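Local coordinates for uncharacterized protein (Klebsiella pneumoniae, PDB 2A2L) that is of unknown function but belongs to the HbpS-like family, whose namesake is a haem-degrading protein, at residues G106-V120 against D130-S142. Numbering follows the deposited sequence.
Sequences GGLPVIFNEQVIGAV and DQLLAQCALDCFS
Phe141 points the edge of its ring at one face of Phe112 in a T-shaped stack, with ring centroids 5.3 Å apart and planes at 79°. With CG anti to the backbone N (chi1 168°), the Phe141 ring reaches from helix 130-142 toward the hairpin. Val110 CG1 lies over one face of this ring, 3.8 Å from its centroid, as a CH-pi contact. Ile117 comes from the opposite direction and sets CD1 3.6 Å from Phe141 CZ, at an oblique angle to the ring. Lys5 of a neighbouring subunit, another copy of this protein, makes a cation-pi contact with Phe141.

One helical turn earlier, Leu138 divides its two methyls. CD1 lies 3.8 Å from Leu108 CB and also touches the carbonyl O of Pro109. CD2 touches both Val110 CG2, at 3.8 Å, and Val120 CG2. Leu108 sends CD1 against Ala134 CB at 3.7 Å. The same methyl meets Gln135 NE2, the two side chains crossing at about a right angle. Nearer the N-terminal end of the helix the backbones draw close, and Gly106 CA is 3.7 Å from Asp130 CB.

The contact lays the C-terminal helix along strand 107-111, outermost in the antiparallel sheet of this chain, nearly parallel to it at 16°. Val120 and Ala137 also meet Phe37 of strand 36-41. Helix 14-30 packs against helix 127-143, Val24 on Ala137 and Met20 on Phe141.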
loop_
_atom_site.group_PDB
_atom_site.type_symbol
_atom_site.label_atom_id
_atom_site.label_comp_id
_atom_site.label_asym_id
_atom_site.label_seq_id
_atom_site.Cartn_x
_atom_site.Cartn_y
_atom_site.Cartn_z
ATOM N N GLY A 106 -24.844 2.218 -8.169
ATOM C CA GLY A 106 -24.895 2.935 -6.912
ATOM C C GLY A 106 -24.166 4.257 -6.966
ATOM O O GLY A 106 -24.169 5.006 -5.990
ATOM N N GLY A 107 -23.533 4.534 -8.110
ATOM C CA GLY A 107 -22.728 5.730 -8.293
ATOM C C GLY A 107 -23.240 6.422 -9.524
ATOM O O GLY A 107 -23.385 5.786 -10.555
ATOM N N LEU A 108 -23.557 7.707 -9.416
ATOM C CA LEU A 108 -24.019 8.474 -10.581
ATOM C C LEU A 108 -23.229 9.774 -10.733
ATOM O O LEU A 108 -22.927 10.420 -9.743
ATOM C CB LEU A 108 -25.528 8.759 -10.490
ATOM C CG LEU A 108 -26.441 7.553 -10.734
ATOM C CD1 LEU A 108 -27.874 7.866 -10.414
ATOM C CD2 LEU A 108 -26.326 7.024 -12.169
ATOM N N PRO A 109 -22.865 10.144 -11.969
ATOM C CA PRO A 109 -22.384 11.503 -12.219
ATOM C C PRO A 109 -23.506 12.545 -12.127
ATOM O O PRO A 109 -24.667 12.242 -12.405
ATOM C CB PRO A 109 -21.852 11.413 -13.647
ATOM C CG PRO A 109 -22.685 10.354 -14.260
ATOM C CD PRO A 109 -22.837 9.329 -13.192
ATOM N N VAL A 110 -23.154 13.756 -11.710
ATOM C CA VAL A 110 -24.110 14.856 -11.638
ATOM C C VAL A 110 -23.906 15.737 -12.866
ATOM O O VAL A 110 -22.820 16.284 -13.054
ATOM C CB VAL A 110 -23.893 15.715 -10.362
ATOM C CG1 VAL A 110 -24.901 16.857 -10.305
ATOM C CG2 VAL A 110 -23.982 14.867 -9.109
ATOM N N ILE A 111 -24.938 15.859 -13.691
ATOM C CA ILE A 111 -24.822 16.552 -14.974
ATOM C C ILE A 111 -25.559 17.894 -14.970
ATOM O O ILE A 111 -26.795 17.954 -14.904
ATOM C CB ILE A 111 -25.343 15.685 -16.138
ATOM C CG1 ILE A 111 -24.465 14.444 -16.319
ATOM C CG2 ILE A 111 -25.472 16.499 -17.426
ATOM C CD1 ILE A 111 -25.273 13.182 -16.504
ATOM N N PHE A 112 -24.794 18.968 -15.052
ATOM C CA PHE A 112 -25.359 20.306 -15.083
ATOM C C PHE A 112 -24.804 21.029 -16.308
ATOM O O PHE A 112 -23.587 21.168 -16.444
ATOM C CB PHE A 112 -24.974 21.050 -13.808
ATOM C CG PHE A 112 -25.881 22.222 -13.458
ATOM C CD1 PHE A 112 -27.273 22.093 -13.476
ATOM C CD2 PHE A 112 -25.330 23.432 -13.044
ATOM C CE1 PHE A 112 -28.098 23.158 -13.123
ATOM C CE2 PHE A 112 -26.146 24.510 -12.681
ATOM C CZ PHE A 112 -27.535 24.370 -12.724
ATOM N N ASN A 113 -25.701 21.468 -17.195
ATOM C CA ASN A 113 -25.347 22.259 -18.374
ATOM C C ASN A 113 -24.440 21.435 -19.268
ATOM O O ASN A 113 -23.331 21.864 -19.625
ATOM C CB ASN A 113 -24.677 23.600 -18.009
ATOM C CG ASN A 113 -25.496 24.432 -17.020
ATOM O OD1 ASN A 113 -26.732 24.464 -17.085
ATOM N ND2 ASN A 113 -24.801 25.122 -16.105
ATOM N N GLU A 114 -24.908 20.236 -19.596
ATOM C CA GLU A 114 -24.159 19.334 -20.463
ATOM C C GLU A 114 -22.676 19.166 -20.031
ATOM O O GLU A 114 -21.736 19.372 -20.812
ATOM C CB GLU A 114 -24.316 19.804 -21.910
ATOM C CG GLU A 114 -25.745 19.566 -22.454
ATOM C CD GLU A 114 -26.151 20.589 -23.509
ATOM O OE1 GLU A 114 -25.391 21.566 -23.709
ATOM O OE2 GLU A 114 -27.228 20.416 -24.133
ATOM N N GLN A 115 -22.492 18.807 -18.765
ATOM C CA GLN A 115 -21.195 18.843 -18.118
ATOM C C GLN A 115 -21.285 18.083 -16.813
ATOM O O GLN A 115 -22.308 18.144 -16.117
ATOM C CB GLN A 115 -20.821 20.285 -17.814
ATOM C CG GLN A 115 -19.334 20.553 -17.648
ATOM C CD GLN A 115 -19.095 21.880 -16.968
ATOM O OE1 GLN A 115 -18.040 22.114 -16.393
ATOM N NE2 GLN A 115 -20.095 22.756 -17.017
ATOM N N VAL A 116 -20.207 17.383 -16.474
ATOM C CA VAL A 116 -20.157 16.570 -15.260
ATOM C C VAL A 116 -19.494 17.375 -14.145
ATOM O O VAL A 116 -18.303 17.670 -14.186
ATOM C CB VAL A 116 -19.430 15.228 -15.537
ATOM C CG1 VAL A 116 -18.944 14.548 -14.258
ATOM C CG2 VAL A 116 -20.326 14.309 -16.329
ATOM N N ILE A 117 -20.275 17.755 -13.151
ATOM C CA ILE A 117 -19.800 18.724 -12.173
ATOM C C ILE A 117 -19.309 18.055 -10.881
ATOM O O ILE A 117 -18.938 18.727 -9.904
ATOM C CB ILE A 117 -20.874 19.807 -11.878
ATOM C CG1 ILE A 117 -22.122 19.192 -11.244
ATOM C CG2 ILE A 117 -21.248 20.554 -13.152
ATOM C CD1 ILE A 117 -23.022 20.210 -10.612
ATOM N N GLY A 118 -19.298 16.726 -10.897
ATOM C CA GLY A 118 -19.150 15.941 -9.686
ATOM C C GLY A 118 -19.845 14.613 -9.854
ATOM O O GLY A 118 -20.245 14.260 -10.967
ATOM N N ALA A 119 -19.983 13.877 -8.752
ATOM C CA ALA A 119 -20.761 12.645 -8.733
ATOM C C ALA A 119 -21.207 12.253 -7.336
ATOM O O ALA A 119 -20.688 12.762 -6.340
ATOM C CB ALA A 119 -19.966 11.527 -9.326
ATOM N N VAL A 120 -22.174 11.339 -7.280
ATOM C CA VAL A 120 -22.676 10.803 -6.022
ATOM C C VAL A 120 -22.449 9.295 -5.980
ATOM O O VAL A 120 -22.198 8.666 -7.002
ATOM C CB VAL A 120 -24.204 11.145 -5.791
ATOM C CG1 VAL A 120 -24.472 12.656 -5.904
ATOM C CG2 VAL A 120 -25.111 10.377 -6.780
ATOM N N ASP A 130 -29.311 1.149 -3.896
ATOM C CA ASP A 130 -28.218 2.114 -4.008
ATOM C C ASP A 130 -28.448 3.075 -5.171
ATOM O O ASP A 130 -28.328 4.291 -5.027
ATOM C CB ASP A 130 -26.878 1.401 -4.193
ATOM C CG ASP A 130 -26.537 0.477 -3.039
ATOM O OD1 ASP A 130 -27.116 0.657 -1.938
ATOM O OD2 ASP A 130 -25.692 -0.431 -3.231
ATOM N N GLN A 131 -28.815 2.504 -6.312
ATOM C CA GLN A 131 -28.941 3.239 -7.544
ATOM C C GLN A 131 -30.212 4.117 -7.548
ATOM O O GLN A 131 -30.225 5.191 -8.148
ATOM C CB GLN A 131 -28.934 2.252 -8.704
ATOM C CG GLN A 131 -28.530 2.867 -10.004
ATOM C CD GLN A 131 -28.917 2.011 -11.186
ATOM O OE1 GLN A 131 -28.804 0.771 -11.148
ATOM N NE2 GLN A 131 -29.376 2.669 -12.259
ATOM N N LEU A 132 -31.251 3.640 -6.862
ATOM C CA LEU A 132 -32.547 4.321 -6.722
ATOM C C LEU A 132 -32.377 5.543 -5.818
ATOM O O LEU A 132 -33.067 6.551 -5.976
ATOM C CB LEU A 132 -33.589 3.357 -6.114
ATOM C CG LEU A 132 -34.982 3.887 -5.690
ATOM C CD1 LEU A 132 -36.094 2.843 -5.938
ATOM C CD2 LEU A 132 -35.050 4.295 -4.222
ATOM N N LEU A 133 -31.458 5.423 -4.862
ATOM C CA LEU A 133 -31.209 6.468 -3.888
ATOM C C LEU A 133 -30.208 7.445 -4.467
ATOM O O LEU A 133 -30.136 8.599 -4.046
ATOM C CB LEU A 133 -30.663 5.870 -2.593
ATOM C CG LEU A 133 -31.580 4.942 -1.810
ATOM C CD1 LEU A 133 -30.857 4.406 -0.637
ATOM C CD2 LEU A 133 -32.835 5.660 -1.371
ATOM N N ALA A 134 -29.439 6.966 -5.441
ATOM C CA ALA A 134 -28.478 7.784 -6.137
ATOM C C ALA A 134 -29.183 8.703 -7.125
ATOM O O ALA A 134 -28.850 9.884 -7.195
ATOM C CB ALA A 134 -27.444 6.913 -6.827
ATOM N N GLN A 135 -30.163 8.171 -7.863
ATOM C CA GLN A 135 -31.028 8.985 -8.738
ATOM C C GLN A 135 -31.880 9.968 -7.936
ATOM O O GLN A 135 -32.055 11.103 -8.324
ATOM C CB GLN A 135 -31.927 8.098 -9.608
ATOM C CG GLN A 135 -32.579 8.813 -10.811
ATOM C CD GLN A 135 -31.573 9.457 -11.795
ATOM O OE1 GLN A 135 -31.670 10.651 -12.124
ATOM N NE2 GLN A 135 -30.618 8.659 -12.273
ATOM N N CYS A 136 -32.387 9.493 -6.808
ATOM C CA CYS A 136 -33.069 10.277 -5.806
ATOM C C CYS A 136 -32.293 11.526 -5.395
ATOM O O CYS A 136 -32.871 12.587 -5.280
ATOM C CB CYS A 136 -33.310 9.360 -4.609
ATOM S SG CYS A 136 -33.772 10.106 -3.028
ATOM N N ALA A 137 -30.987 11.389 -5.179
ATOM C CA ALA A 137 -30.099 12.533 -4.941
ATOM C C ALA A 137 -30.049 13.497 -6.136
ATOM O O ALA A 137 -30.153 14.711 -5.960
ATOM C CB ALA A 137 -28.695 12.057 -4.591
ATOM N N LEU A 138 -29.894 12.955 -7.342
ATOM C CA LEU A 138 -29.871 13.749 -8.571
ATOM C C LEU A 138 -31.180 14.526 -8.760
ATOM O O LEU A 138 -31.171 15.716 -9.048
ATOM C CB LEU A 138 -29.587 12.847 -9.781
ATOM C CG LEU A 138 -28.306 11.989 -9.774
ATOM C CD1 LEU A 138 -27.917 11.641 -11.170
ATOM C CD2 LEU A 138 -27.133 12.686 -9.118
ATOM N N ASP A 139 -32.301 13.849 -8.551
ATOM C CA ASP A 139 -33.621 14.460 -8.617
ATOM C C ASP A 139 -33.818 15.600 -7.614
ATOM O O ASP A 139 -34.571 16.551 -7.889
ATOM C CB ASP A 139 -34.696 13.396 -8.385
ATOM C CG ASP A 139 -35.075 12.672 -9.647
ATOM O OD1 ASP A 139 -34.739 13.174 -10.740
ATOM O OD2 ASP A 139 -35.723 11.602 -9.548
ATOM N N CYS A 140 -33.169 15.490 -6.452
ATOM C CA CYS A 140 -33.133 16.583 -5.479
ATOM C C CYS A 140 -32.297 17.728 -6.050
ATOM O O CYS A 140 -32.726 18.892 -6.038
ATOM C CB CYS A 140 -32.580 16.090 -4.127
ATOM S SG CYS A 140 -31.993 17.352 -2.917
ATOM N N PHE A 141 -31.124 17.384 -6.588
ATOM C CA PHE A 141 -30.191 18.386 -7.089
ATOM C C PHE A 141 -30.894 19.292 -8.083
ATOM O O PHE A 141 -30.920 20.510 -7.904
ATOM C CB PHE A 141 -28.950 17.748 -7.731
ATOM C CG PHE A 141 -28.095 18.726 -8.511
ATOM C CD1 PHE A 141 -27.285 19.640 -7.850
ATOM C CD2 PHE A 141 -28.116 18.738 -9.899
ATOM C CE1 PHE A 141 -26.510 20.542 -8.555
ATOM C CE2 PHE A 141 -27.346 19.645 -10.616
ATOM C CZ PHE A 141 -26.541 20.545 -9.939
ATOM N N SER A 142 -31.483 18.692 -9.112
ATOM C CA SER A 142 -31.977 19.453 -10.251
ATOM C C SER A 142 -33.112 20.387 -9.862
ATOM O O SER A 142 -33.370 21.369 -10.549
ATOM C CB SER A 142 -32.408 18.520 -11.384
ATOM O OG SER A 142 -33.169 17.434 -10.906
#